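Local coordinates for protein arginase, mitochondrial (Medicago truncatula, PDB 6VSS) that hydrolyses L-arginine to urea and L-ornithine with two manganese ions per subunit, and also converts agmatine to putrescine and urea, at residues Ser65-Pro70 with Pro153-Gly158; Val69-His74 with Val119-Ile124; His160-Pro165 with Asp309-Asn314; His182-Pro187 with Asp269-Asp274. All blocks are in the same frame, centred on the assembly; numbering follows the deposited sequence.

Contact 1: residues Ser65-Pro70 with Pro153-Gly158; sequences SLLGVP and PLVLGG
Leu-67 is held to strand 153-157 through both its N and its O: the N donates to Leu-154 O at 3.1 Å, and the O receives Leu-156 N at 2.8 Å. Leu-154 N to Ser-65 O and Val-69 N to Leu-156 O, the latter 2.8 Å long with 169° at the hydrogen, complete four bonds between two strands running the same way, inclined by 31°. Further support comes from CA-H...O approaches, of which Val-155 CA to Leu-67 O is 3.1 Å. This backbone seam is the tight part.

The side chains meet more loosely. On one face Leu-66 and Leu-154 lie side by side, with Leu-66 CD2 4.0 Å from Leu-154 CB, while Leu-66 CD1 comes no closer than 4.3 Å to Leu-156 CD1. On the other face Val-155 CG1, anti to its backbone N (chi1 173°), meets Val-69 CG2 at 3.8 Å. Pro-70, beyond the strand, is partly exposed and marks the loose side. Gly-158, after a cis peptide, has its CA 3.3 Å from Val-69 O, where a CB would clash.

The two strands are neighbours in the parallel sheet of the arginase fold, with 113-118 beyond 63-69 and 305-311 beyond 151-157. Helices 84-92 and 323-339 cover the face of Leu-66, Leu-154 and Leu-156; helix 131-146 covers that of Leu-67 and Val-69.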
loop_
_atom_site.group_PDB
_atom_site.type_symbol
_atom_site.label_atom_id
_atom_site.label_comp_id
_atom_site.label_asym_id
_atom_site.label_seq_id
_atom_site.Cartn_x
_atom_site.Cartn_y
_atom_site.Cartn_z
ATOM N N SER B 65 24.123 10.201 22.473
ATOM C CA SER B 65 24.943 10.339 21.248
ATOM C C SER B 65 24.675 9.158 20.312
ATOM O O SER B 65 24.919 7.974 20.713
ATOM C CB SER B 65 26.379 10.453 21.646
ATOM O OG SER B 65 26.452 11.466 22.634
ATOM N N LEU B 66 24.049 9.455 19.154
ATOM C CA LEU B 66 23.595 8.417 18.223
ATOM C C LEU B 66 24.818 7.857 17.520
ATOM O O LEU B 66 25.522 8.590 16.843
ATOM C CB LEU B 66 22.588 9.016 17.245
ATOM C CG LEU B 66 21.433 9.741 17.909
ATOM C CD1 LEU B 66 20.310 10.053 16.923
ATOM C CD2 LEU B 66 20.908 8.904 19.029
ATOM N N LEU B 67 25.001 6.556 17.633
ATOM C CA LEU B 67 25.935 5.746 16.810
ATOM C C LEU B 67 25.122 4.693 16.068
ATOM O O LEU B 67 24.498 3.836 16.731
ATOM C CB LEU B 67 27.003 5.156 17.748
ATOM C CG LEU B 67 28.097 4.348 17.075
ATOM C CD1 LEU B 67 29.137 5.277 16.461
ATOM C CD2 LEU B 67 28.746 3.387 18.056
ATOM N N GLY B 68 25.034 4.839 14.746
ATOM C CA GLY B 68 24.473 3.869 13.807
ATOM C C GLY B 68 25.392 2.672 13.615
ATOM O O GLY B 68 26.648 2.847 13.469
ATOM N N VAL B 69 24.775 1.483 13.654
ATOM C CA VAL B 69 25.426 0.203 13.259
ATOM C C VAL B 69 24.472 -0.470 12.280
ATOM O O VAL B 69 23.614 -1.261 12.688
ATOM C CB VAL B 69 25.754 -0.638 14.499
ATOM C CG1 VAL B 69 26.556 -1.863 14.116
ATOM C CG2 VAL B 69 26.462 0.189 15.567
ATOM N N PRO B 70 24.564 -0.047 10.986
ATOM C CA PRO B 70 23.713 -0.543 9.902
ATOM C C PRO B 70 24.131 -1.946 9.423
ATOM O O PRO B 70 24.712 -2.073 8.411
ATOM C CB PRO B 70 23.930 0.510 8.818
ATOM C CG PRO B 70 25.371 0.962 9.060
ATOM C CD PRO B 70 25.492 1.017 10.558
ATOM N N PRO B 153 26.562 6.565 24.632
ATOM C CA PRO B 153 26.165 5.908 23.387
ATOM C C PRO B 153 24.708 5.433 23.379
ATOM O O PRO B 153 24.328 4.604 24.218
ATOM C CB PRO B 153 27.105 4.705 23.320
ATOM C CG PRO B 153 27.318 4.391 24.753
ATOM C CD PRO B 153 27.547 5.764 25.356
ATOM N N LEU B 154 23.928 6.023 22.482
ATOM C CA LEU B 154 22.570 5.543 22.106
ATOM C C LEU B 154 22.716 4.949 20.687
ATOM O O LEU B 154 22.849 5.661 19.716
ATOM C CB LEU B 154 21.560 6.685 22.266
ATOM C CG LEU B 154 20.104 6.239 22.422
ATOM C CD1 LEU B 154 19.165 7.422 22.737
ATOM C CD2 LEU B 154 19.646 5.553 21.124
ATOM N N VAL B 155 22.877 3.631 20.622
ATOM C CA VAL B 155 23.146 2.908 19.361
ATOM C C VAL B 155 21.854 2.740 18.553
ATOM O O VAL B 155 20.804 2.301 19.118
ATOM C CB VAL B 155 23.884 1.603 19.657
ATOM C CG1 VAL B 155 24.028 0.742 18.421
ATOM C CG2 VAL B 155 25.252 1.900 20.296
ATOM N N LEU B 156 21.915 3.023 17.253
ATOM C CA LEU B 156 20.782 2.692 16.336
ATOM C C LEU B 156 21.161 1.490 15.481
ATOM O O LEU B 156 22.243 1.556 14.799
ATOM C CB LEU B 156 20.491 3.859 15.421
ATOM C CG LEU B 156 20.270 5.179 16.116
ATOM C CD1 LEU B 156 20.082 6.218 15.045
ATOM C CD2 LEU B 156 19.080 5.108 17.056
ATOM N N GLY B 157 20.389 0.394 15.631
ATOM C CA GLY B 157 20.547 -0.806 14.785
ATOM C C GLY B 157 19.722 -0.602 13.527
ATOM O O GLY B 157 18.954 0.361 13.412
ATOM N N GLY B 158 19.852 -1.557 12.613
ATOM C CA GLY B 158 20.643 -2.739 12.856
ATOM C C GLY B 158 19.822 -3.818 13.521
ATOM O O GLY B 158 18.891 -3.501 14.266
#

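Contact 2: residues Val69-His74 with Val119-Ile124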
loop_
_atom_site.group_PDB
_atom_site.type_symbol
_atom_site.label_atom_id
_atom_site.label_comp_id
_atom_site.label_asym_id
_atom_site.label_seq_id
_atom_site.Cartn_x
_atom_site.Cartn_y
_atom_site.Cartn_z
ATOM N N VAL B 69 24.775 1.483 13.654
ATOM C CA VAL B 69 25.426 0.203 13.259
ATOM C C VAL B 69 24.472 -0.470 12.280
ATOM O O VAL B 69 23.614 -1.261 12.688
ATOM C CB VAL B 69 25.754 -0.638 14.499
ATOM C CG1 VAL B 69 26.556 -1.863 14.116
ATOM C CG2 VAL B 69 26.462 0.189 15.567
ATOM N N PRO B 70 24.564 -0.047 10.986
ATOM C CA PRO B 70 23.713 -0.543 9.902
ATOM C C PRO B 70 24.131 -1.946 9.423
ATOM O O PRO B 70 24.712 -2.073 8.411
ATOM C CB PRO B 70 23.930 0.510 8.818
ATOM C CG PRO B 70 25.371 0.962 9.060
ATOM C CD PRO B 70 25.492 1.017 10.558
ATOM N N LEU B 71 23.820 -2.947 10.243
ATOM C CA LEU B 71 24.172 -4.371 10.090
ATOM C C LEU B 71 22.891 -5.196 10.164
ATOM O O LEU B 71 22.144 -5.091 11.169
ATOM C CB LEU B 71 25.126 -4.679 11.230
ATOM C CG LEU B 71 25.690 -6.079 11.262
ATOM C CD1 LEU B 71 26.959 -6.082 12.093
ATOM C CD2 LEU B 71 24.658 -7.076 11.798
ATOM N N GLY B 72 22.619 -5.950 9.096
ATOM C CA GLY B 72 21.430 -6.804 8.926
ATOM C C GLY B 72 21.823 -8.228 8.712
ATOM O O GLY B 72 20.911 -9.085 8.737
ATOM N N HIS B 73 23.126 -8.518 8.561
ATOM C CA HIS B 73 23.521 -9.841 8.009
ATOM C C HIS B 73 23.403 -10.948 9.080
ATOM O O HIS B 73 23.705 -12.117 8.769
ATOM C CB HIS B 73 24.872 -9.782 7.304
ATOM C CG HIS B 73 26.042 -9.649 8.223
ATOM N ND1 HIS B 73 26.416 -8.443 8.737
ATOM C CD2 HIS B 73 26.939 -10.569 8.655
ATOM C CE1 HIS B 73 27.476 -8.622 9.503
ATOM N NE2 HIS B 73 27.842 -9.934 9.451
ATOM N N HIS B 74 23.027 -10.605 10.299
ATOM C CA HIS B 74 22.923 -11.576 11.418
ATOM C C HIS B 74 21.458 -11.963 11.593
ATOM O O HIS B 74 21.189 -12.788 12.434
ATOM C CB HIS B 74 23.595 -11.007 12.695
ATOM C CG HIS B 74 25.080 -11.060 12.623
ATOM N ND1 HIS B 74 25.751 -12.037 11.891
ATOM C CD2 HIS B 74 26.037 -10.250 13.123
ATOM C CE1 HIS B 74 27.050 -11.845 11.969
ATOM N NE2 HIS B 74 27.259 -10.739 12.706
ATOM N N VAL B 119 28.816 3.553 11.838
ATOM C CA VAL B 119 29.912 2.616 11.477
ATOM C C VAL B 119 29.598 2.064 10.087
ATOM O O VAL B 119 28.571 1.405 9.937
ATOM C CB VAL B 119 30.045 1.449 12.460
ATOM C CG1 VAL B 119 31.138 0.476 11.997
ATOM C CG2 VAL B 119 30.272 1.947 13.884
ATOM N N PRO B 120 30.504 2.255 9.096
ATOM C CA PRO B 120 30.314 1.790 7.714
ATOM C C PRO B 120 30.517 0.282 7.524
ATOM O O PRO B 120 31.552 -0.211 6.963
ATOM C CB PRO B 120 31.377 2.589 6.947
ATOM C CG PRO B 120 32.488 2.782 7.948
ATOM C CD PRO B 120 31.788 2.947 9.284
ATOM N N ILE B 121 29.503 -0.451 7.985
ATOM C CA ILE B 121 29.506 -1.931 8.087
ATOM C C ILE B 121 29.740 -2.537 6.690
ATOM O O ILE B 121 30.634 -3.409 6.544
ATOM C CB ILE B 121 28.178 -2.403 8.717
ATOM C CG1 ILE B 121 28.019 -1.884 10.148
ATOM C CG2 ILE B 121 28.080 -3.922 8.651
ATOM C CD1 ILE B 121 29.117 -2.369 11.100
ATOM N N GLU B 122 28.937 -2.111 5.714
ATOM C CA GLU B 122 28.956 -2.650 4.329
ATOM C C GLU B 122 30.383 -2.538 3.767
ATOM O O GLU B 122 30.922 -3.542 3.285
ATOM C CB GLU B 122 27.903 -1.923 3.470
ATOM C CG GLU B 122 27.993 -2.202 1.959
ATOM C CD GLU B 122 26.890 -1.645 1.026
ATOM O OE1 GLU B 122 26.297 -0.565 1.286
ATOM O OE2 GLU B 122 26.645 -2.270 -0.020
ATOM N N GLU B 123 30.985 -1.363 3.782
ATOM C CA GLU B 123 32.345 -1.147 3.208
ATOM C C GLU B 123 33.422 -1.986 3.929
ATOM O O GLU B 123 34.353 -2.524 3.258
ATOM C CB GLU B 123 32.692 0.333 3.243
ATOM C CG GLU B 123 31.765 1.188 2.388
ATOM C CD GLU B 123 30.549 1.776 3.111
ATOM O OE1 GLU B 123 30.228 1.326 4.252
ATOM O OE2 GLU B 123 29.885 2.672 2.512
ATOM N N ILE B 124 33.285 -2.163 5.227
ATOM C CA ILE B 124 34.217 -3.012 6.009
ATOM C C ILE B 124 34.008 -4.482 5.657
ATOM O O ILE B 124 35.028 -5.158 5.382
ATOM C CB ILE B 124 34.068 -2.773 7.503
ATOM C CG1 ILE B 124 34.542 -1.364 7.854
ATOM C CG2 ILE B 124 34.822 -3.859 8.256
ATOM C CD1 ILE B 124 34.069 -0.926 9.207
HETATM O O HOH W 1 25.811 -0.818 6.025
#
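An apolar contact at the sheet's margin joins the loop that leaves strand 63-69 to the start of helix 121-125, and Ile-121 carries most of it against Val-69, Pro-70 and Leu-71. No direct hydrogen bond crosses between the segments. The longer branch of Ile-121 meets Pro-70 CD with CG1 at 3.9 Å and Val-69 CG1 with CD1 at 4.0 Å; the CG2 methyl is 4.0 Å from Leu-71 CB. The first torsion divides the work, placing CG1 beside the backbone N and anti to the carbonyl carbon (chi1 -63°) while CG2 stands anti to the N. At the branch point, Ile-121 CB sits 3.5 Å from Pro-70 O.

Two inverse gamma turns, centred on Pro-70 and Pro-120, bend the two segments here, and Pro-120 also occupies the N-cap position of the helix. The Pro-70 ring lies against the backbone of 119-124, its CD 3.2 Å from Val-119 O. An alanine in place of Ile-121 would probably open a gap beside Val-69, Pro-70 and Leu-71, leaving the loop less firmly held against the helix.

A water bridges the polar side, donating to Pro-70 O at 2.9 Å and accepting a weak bond from Glu-122 N. Within the chain, helix 131-146 packs on Val-69 and Val-119; across the subunit boundary, Glu-122 forms a salt bridge with Arg-89 of a neighbouring subunit.

Contact 3: residues His160-Pro165 with Asp309-Asn314. With MN (manganese (II) ion), chain J.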
loop_
_atom_site.group_PDB
_atom_site.type_symbol
_atom_site.label_atom_id
_atom_site.label_comp_id
_atom_site.label_asym_id
_atom_site.label_seq_id
_atom_site.Cartn_x
_atom_site.Cartn_y
_atom_site.Cartn_z
ATOM N N HIS B 160 19.499 -7.273 16.146
ATOM C CA HIS B 160 19.710 -7.259 17.590
ATOM C C HIS B 160 21.107 -7.781 17.925
ATOM O O HIS B 160 21.480 -7.561 19.046
ATOM C CB HIS B 160 18.551 -7.949 18.329
ATOM C CG HIS B 160 18.285 -7.281 19.630
ATOM N ND1 HIS B 160 17.078 -7.350 20.294
ATOM C CD2 HIS B 160 19.114 -6.582 20.433
ATOM C CE1 HIS B 160 17.164 -6.603 21.391
ATOM N NE2 HIS B 160 18.394 -6.159 21.512
ATOM N N SER B 161 21.848 -8.391 17.002
ATOM C CA SER B 161 23.194 -9.000 17.243
ATOM C C SER B 161 24.157 -7.957 17.818
ATOM O O SER B 161 25.153 -8.340 18.565
ATOM C CB SER B 161 23.772 -9.591 15.982
ATOM O OG SER B 161 23.906 -8.610 14.971
ATOM N N ILE B 162 23.906 -6.704 17.486
ATOM C CA ILE B 162 24.836 -5.590 17.802
ATOM C C ILE B 162 24.876 -5.360 19.324
ATOM O O ILE B 162 25.910 -4.899 19.848
ATOM C CB ILE B 162 24.451 -4.328 17.000
ATOM C CG1 ILE B 162 23.118 -3.754 17.464
ATOM C CG2 ILE B 162 24.452 -4.581 15.502
ATOM C CD1 ILE B 162 22.884 -2.421 16.932
ATOM N N SER B 163 23.849 -5.719 20.069
ATOM C CA SER B 163 23.797 -5.382 21.515
ATOM C C SER B 163 24.953 -6.099 22.223
ATOM O O SER B 163 25.497 -5.537 23.160
ATOM C CB SER B 163 22.481 -5.727 22.127
ATOM O OG SER B 163 21.411 -4.936 21.623
ATOM N N PHE B 164 25.372 -7.277 21.739
ATOM C CA PHE B 164 26.508 -8.009 22.369
ATOM C C PHE B 164 27.738 -7.113 22.362
ATOM O O PHE B 164 28.177 -6.710 23.438
ATOM C CB PHE B 164 26.769 -9.388 21.772
ATOM C CG PHE B 164 28.115 -9.956 22.122
ATOM C CD1 PHE B 164 28.526 -10.079 23.448
ATOM C CD2 PHE B 164 28.960 -10.434 21.136
ATOM C CE1 PHE B 164 29.774 -10.633 23.769
ATOM C CE2 PHE B 164 30.187 -11.019 21.460
ATOM C CZ PHE B 164 30.595 -11.098 22.774
ATOM N N PRO B 165 28.325 -6.770 21.182
ATOM C CA PRO B 165 29.502 -5.900 21.127
ATOM C C PRO B 165 29.332 -4.514 21.773
ATOM O O PRO B 165 30.323 -3.979 22.323
ATOM C CB PRO B 165 29.790 -5.721 19.620
ATOM C CG PRO B 165 28.610 -6.341 18.884
ATOM C CD PRO B 165 28.001 -7.320 19.863
ATOM N N ASP B 309 20.121 1.083 23.201
ATOM C CA ASP B 309 20.028 0.817 21.754
ATOM C C ASP B 309 18.552 0.726 21.362
ATOM O O ASP B 309 17.651 0.529 22.221
ATOM C CB ASP B 309 20.928 -0.349 21.358
ATOM C CG ASP B 309 20.500 -1.660 21.943
ATOM O OD1 ASP B 309 19.299 -2.000 21.759
ATOM O OD2 ASP B 309 21.382 -2.364 22.522
ATOM N N VAL B 310 18.304 1.036 20.119
ATOM C CA VAL B 310 17.002 0.825 19.456
ATOM C C VAL B 310 17.266 0.047 18.173
ATOM O O VAL B 310 17.959 0.592 17.339
ATOM C CB VAL B 310 16.273 2.144 19.213
ATOM C CG1 VAL B 310 14.918 1.873 18.560
ATOM C CG2 VAL B 310 16.105 2.894 20.524
ATOM N N VAL B 311 16.793 -1.216 18.108
ATOM C CA VAL B 311 17.141 -2.223 17.082
ATOM C C VAL B 311 15.900 -2.773 16.396
ATOM O O VAL B 311 14.826 -2.600 16.960
ATOM C CB VAL B 311 17.973 -3.343 17.700
ATOM C CG1 VAL B 311 19.243 -2.732 18.292
ATOM C CG2 VAL B 311 17.232 -4.146 18.742
ATOM N N GLU B 312 16.140 -3.334 15.202
ATOM C CA GLU B 312 15.235 -4.206 14.458
ATOM C C GLU B 312 14.125 -3.338 13.813
ATOM O O GLU B 312 13.239 -3.934 13.177
ATOM C CB GLU B 312 14.641 -5.285 15.382
ATOM C CG GLU B 312 15.606 -6.391 15.812
ATOM C CD GLU B 312 16.001 -7.465 14.819
ATOM O OE1 GLU B 312 17.103 -8.075 15.016
ATOM O OE2 GLU B 312 15.279 -7.660 13.829
ATOM N N TYR B 313 14.226 -1.992 13.773
ATOM C CA TYR B 313 13.409 -1.227 12.795
ATOM C C TYR B 313 13.865 -1.689 11.389
ATOM O O TYR B 313 15.064 -1.659 11.110
ATOM C CB TYR B 313 13.496 0.299 12.919
ATOM C CG TYR B 313 12.829 1.014 11.771
ATOM C CD1 TYR B 313 11.581 0.625 11.311
ATOM C CD2 TYR B 313 13.431 2.091 11.126
ATOM C CE1 TYR B 313 10.954 1.290 10.261
ATOM C CE2 TYR B 313 12.838 2.727 10.042
ATOM C CZ TYR B 313 11.578 2.352 9.628
ATOM O OH TYR B 313 10.946 3.027 8.597
ATOM N N ASN B 314 12.907 -2.100 10.543
ATOM C CA ASN B 314 13.134 -2.562 9.150
ATOM C C ASN B 314 12.309 -1.668 8.238
ATOM O O ASN B 314 11.127 -1.909 7.991
ATOM C CB ASN B 314 12.752 -4.049 9.066
ATOM C CG ASN B 314 13.098 -4.656 7.720
ATOM O OD1 ASN B 314 13.258 -3.917 6.749
ATOM N ND2 ASN B 314 13.223 -5.986 7.668
HETATM MN MN MN J . 15.697 -8.963 19.763
HETATM O O HOH W 2 14.625 -10.504 18.905
#
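Val-311 CG2 stands over the centre of the His-160 imidazole, 3.4 Å from the ring centroid and 5° off the normal, a CH-pi contact that covers one face. The same ring gives ND1 to a manganese ion at 2.2 Å, and water 2 is bound to that ion at 2.1 Å. Asp-184, Asp-188 and Asp-269 complete the ligands of this first metal site.

What positions the histidine comes next. On the ring's far side from the metal, NE2 is hydrogen-bonded to Ser-267, whose hydroxyl also pairs with Asp-309 OD1, so the imidazole is fixed both by metal and by hydrogen bond. The backbone of His-160 is held too: its N donates to Glu-312 OE1 at 2.8 Å, on the anti side of the carboxylate. Glu-312, inferred to bind substrate, folds back at chi2 (-75°) to bring OE1 there, and His-200 shares that oxygen.

Farther out, Ser-163 OG donates to Asp-309 OD2 at 2.7 Å, coming from above the carboxylate plane. That oxygen has a second partner in Tyr-265, consistent with a carboxylate fixed against rotation. Ile-162 CD1 adds an apolar touch, 3.9 Å from Val-311 CG1.

The contact joins the turn entering helix 163-174 to the C-terminal end of strand 305-311, which lies between strands 151-157 and 264-269 in the sheet, with helix 323-339 packed on Val-310.

Contact 4: residues His182-Pro187 with Asp269-Asp274. With MN (manganese (II) ion), chain I; MN (manganese (II) ion), chain J.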
loop_
_atom_site.group_PDB
_atom_site.type_symbol
_atom_site.label_atom_id
_atom_site.label_comp_id
_atom_site.label_asym_id
_atom_site.label_seq_id
_atom_site.Cartn_x
_atom_site.Cartn_y
_atom_site.Cartn_z
ATOM N N HIS B 182 15.527 -4.835 28.829
ATOM C CA HIS B 182 15.526 -5.332 27.443
ATOM C C HIS B 182 14.067 -5.484 27.053
ATOM O O HIS B 182 13.371 -6.306 27.685
ATOM C CB HIS B 182 16.377 -6.590 27.375
ATOM C CG HIS B 182 16.184 -7.429 26.147
ATOM N ND1 HIS B 182 16.241 -8.818 26.189
ATOM C CD2 HIS B 182 16.019 -7.091 24.851
ATOM C CE1 HIS B 182 16.129 -9.285 24.960
ATOM N NE2 HIS B 182 15.962 -8.239 24.127
ATOM N N PHE B 183 13.614 -4.712 26.081
ATOM C CA PHE B 183 12.273 -4.848 25.455
ATOM C C PHE B 183 12.402 -5.701 24.202
ATOM O O PHE B 183 13.187 -5.389 23.328
ATOM C CB PHE B 183 11.674 -3.488 25.127
ATOM C CG PHE B 183 11.443 -2.617 26.334
ATOM C CD1 PHE B 183 12.415 -1.720 26.758
ATOM C CD2 PHE B 183 10.219 -2.592 26.982
ATOM C CE1 PHE B 183 12.204 -0.866 27.833
ATOM C CE2 PHE B 183 10.017 -1.757 28.086
ATOM C CZ PHE B 183 11.018 -0.922 28.513
ATOM N N ASP B 184 11.606 -6.749 24.122
ATOM C CA ASP B 184 11.675 -7.656 22.959
ATOM C C ASP B 184 10.440 -8.563 22.916
ATOM O O ASP B 184 9.954 -8.899 23.966
ATOM C CB ASP B 184 12.974 -8.433 23.073
ATOM C CG ASP B 184 13.559 -8.822 21.736
ATOM O OD1 ASP B 184 12.806 -9.063 20.760
ATOM O OD2 ASP B 184 14.768 -8.745 21.674
ATOM N N ALA B 185 9.987 -8.999 21.746
ATOM C CA ALA B 185 9.104 -10.185 21.615
ATOM C C ALA B 185 9.877 -11.474 21.944
ATOM O O ALA B 185 9.213 -12.487 22.349
ATOM C CB ALA B 185 8.491 -10.246 20.244
ATOM N N HIS B 186 11.207 -11.458 21.823
ATOM C CA HIS B 186 12.058 -12.670 21.713
ATOM C C HIS B 186 13.139 -12.572 22.762
ATOM O O HIS B 186 13.709 -11.517 22.953
ATOM C CB HIS B 186 12.752 -12.788 20.344
ATOM C CG HIS B 186 11.838 -12.589 19.186
ATOM N ND1 HIS B 186 11.729 -11.360 18.493
ATOM C CD2 HIS B 186 10.961 -13.457 18.620
ATOM C CE1 HIS B 186 10.766 -11.528 17.572
ATOM N NE2 HIS B 186 10.297 -12.803 17.608
ATOM N N PRO B 187 13.394 -13.618 23.566
ATOM C CA PRO B 187 14.419 -13.484 24.600
ATOM C C PRO B 187 15.824 -13.199 24.043
ATOM O O PRO B 187 16.672 -12.758 24.802
ATOM C CB PRO B 187 14.356 -14.820 25.363
ATOM C CG PRO B 187 12.954 -15.376 25.072
ATOM C CD PRO B 187 12.613 -14.869 23.674
ATOM N N ASP B 269 14.117 -3.568 21.433
ATOM C CA ASP B 269 13.770 -4.205 20.138
ATOM C C ASP B 269 12.361 -3.723 19.725
ATOM O O ASP B 269 11.436 -3.850 20.501
ATOM C CB ASP B 269 13.990 -5.708 20.234
ATOM C CG ASP B 269 13.695 -6.479 18.953
ATOM O OD1 ASP B 269 12.908 -5.930 18.137
ATOM O OD2 ASP B 269 14.112 -7.654 18.868
ATOM N N VAL B 270 12.259 -3.027 18.585
ATOM C CA VAL B 270 10.985 -2.442 18.060
ATOM C C VAL B 270 9.921 -3.552 17.974
ATOM O O VAL B 270 8.742 -3.215 18.138
ATOM C CB VAL B 270 11.190 -1.758 16.696
ATOM C CG1 VAL B 270 9.870 -1.189 16.141
ATOM C CG2 VAL B 270 12.228 -0.653 16.796
ATOM N N ASP B 271 10.318 -4.818 17.764
ATOM C CA ASP B 271 9.335 -5.941 17.668
ATOM C C ASP B 271 8.780 -6.291 19.039
ATOM O O ASP B 271 7.783 -7.015 18.989
ATOM C CB ASP B 271 9.774 -7.207 16.935
ATOM C CG ASP B 271 10.800 -8.078 17.621
ATOM O OD1 ASP B 271 11.029 -7.973 18.806
ATOM O OD2 ASP B 271 11.409 -8.804 16.909
ATOM N N SER B 272 9.222 -5.668 20.140
ATOM C CA SER B 272 8.499 -5.684 21.434
ATOM C C SER B 272 7.075 -5.144 21.252
ATOM O O SER B 272 6.147 -5.662 21.881
ATOM C CB SER B 272 9.207 -4.941 22.529
ATOM O OG SER B 272 9.355 -3.558 22.246
ATOM N N LEU B 273 6.897 -4.179 20.375
ATOM C CA LEU B 273 5.575 -3.540 20.175
ATOM C C LEU B 273 4.713 -4.410 19.289
ATOM O O LEU B 273 5.251 -5.143 18.413
ATOM C CB LEU B 273 5.760 -2.188 19.511
ATOM C CG LEU B 273 6.421 -1.127 20.377
ATOM C CD1 LEU B 273 6.929 0.023 19.518
ATOM C CD2 LEU B 273 5.439 -0.624 21.408
ATOM N N ASP B 274 3.405 -4.346 19.529
ATOM C CA ASP B 274 2.443 -5.063 18.681
ATOM C C ASP B 274 2.702 -4.633 17.234
ATOM O O ASP B 274 3.030 -3.484 16.919
ATOM C CB ASP B 274 1.015 -4.783 19.085
ATOM C CG ASP B 274 0.087 -5.800 18.452
ATOM O OD1 ASP B 274 -0.015 -6.926 18.959
ATOM O OD2 ASP B 274 -0.533 -5.449 17.449
HETATM MN MN MN I . 12.846 -9.324 18.539
HETATM MN MN MN J . 15.697 -8.963 19.763
HETATM O O HOH W 2 14.625 -10.504 18.905
#
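The His-186 imidazole has Ala-185 CB over one face, offset toward the rim, and is turned 67° from the plane of the Asp-271 carboxylate, with which it shares a metal. His-186 ND1 and both Asp-271 oxygens bind one manganese ion, the nitrogen at 2.3 Å; His-186 NE2, at the ring's edge, is held by Glu-285. The carboxylates of Asp-184 and Asp-269, turned 63° from each other, link this ion to the second. Asp-184 divides its oxygens between them, whereas Asp-269 OD2 alone touches both, at 2.1 and 2.2 Å, and water 2 also bridges. Their close oxygens are held together by the metals.

Second-shell bonds set these groups. His-182 NE2 donates to the anti lone pair of Asp-184 OD2 at 2.8 Å, and Asp-271 N closes an Asx turn on Asp-269 OD1. Across the segments, Asp-269 N donates to Phe-183 O at 2.8 Å. Ser-272 CB lies 3.4 Å from Asp-184 N, and its OG donates to Asp-269 O at 2.7 Å, as does Ser-272 N. An alanine in place of Ser-272 would probably leave Asp-269 O without its hydroxyl donor, held by the backbone N alone of these two.

Carboxylates at and just beyond the C-terminal ends of parallel strands, bridging two manganese ions, form the binuclear centre characteristic of arginases.

Contacts 1, 3 and 4 all reach one parallel sheet, and contact 2 adjoins its margin. Contacts 1 and 2 share Val-69 and Pro-70, and a probable hydrogen bond from Val-119 N to Gly-68 O, 2.8 Å, ties them. Contact 1 passes to contact 3 through neighbouring strands, with Val-310 N 3.0 Å from Val-155 O and Glu-312 N 2.9 Å from Gly-158 O. Contact 4, nested in the loop that contact 3 closes, meets it at the active site: both bind one manganese ion and share water 2, and Val-270 N lies 3.1 Å from Val-311 O. Contact 2 touches contact 3, His-74 CD2 lying 3.3 Å from Ser-161 OG, but its centre is about 22 Å from that of contact 4.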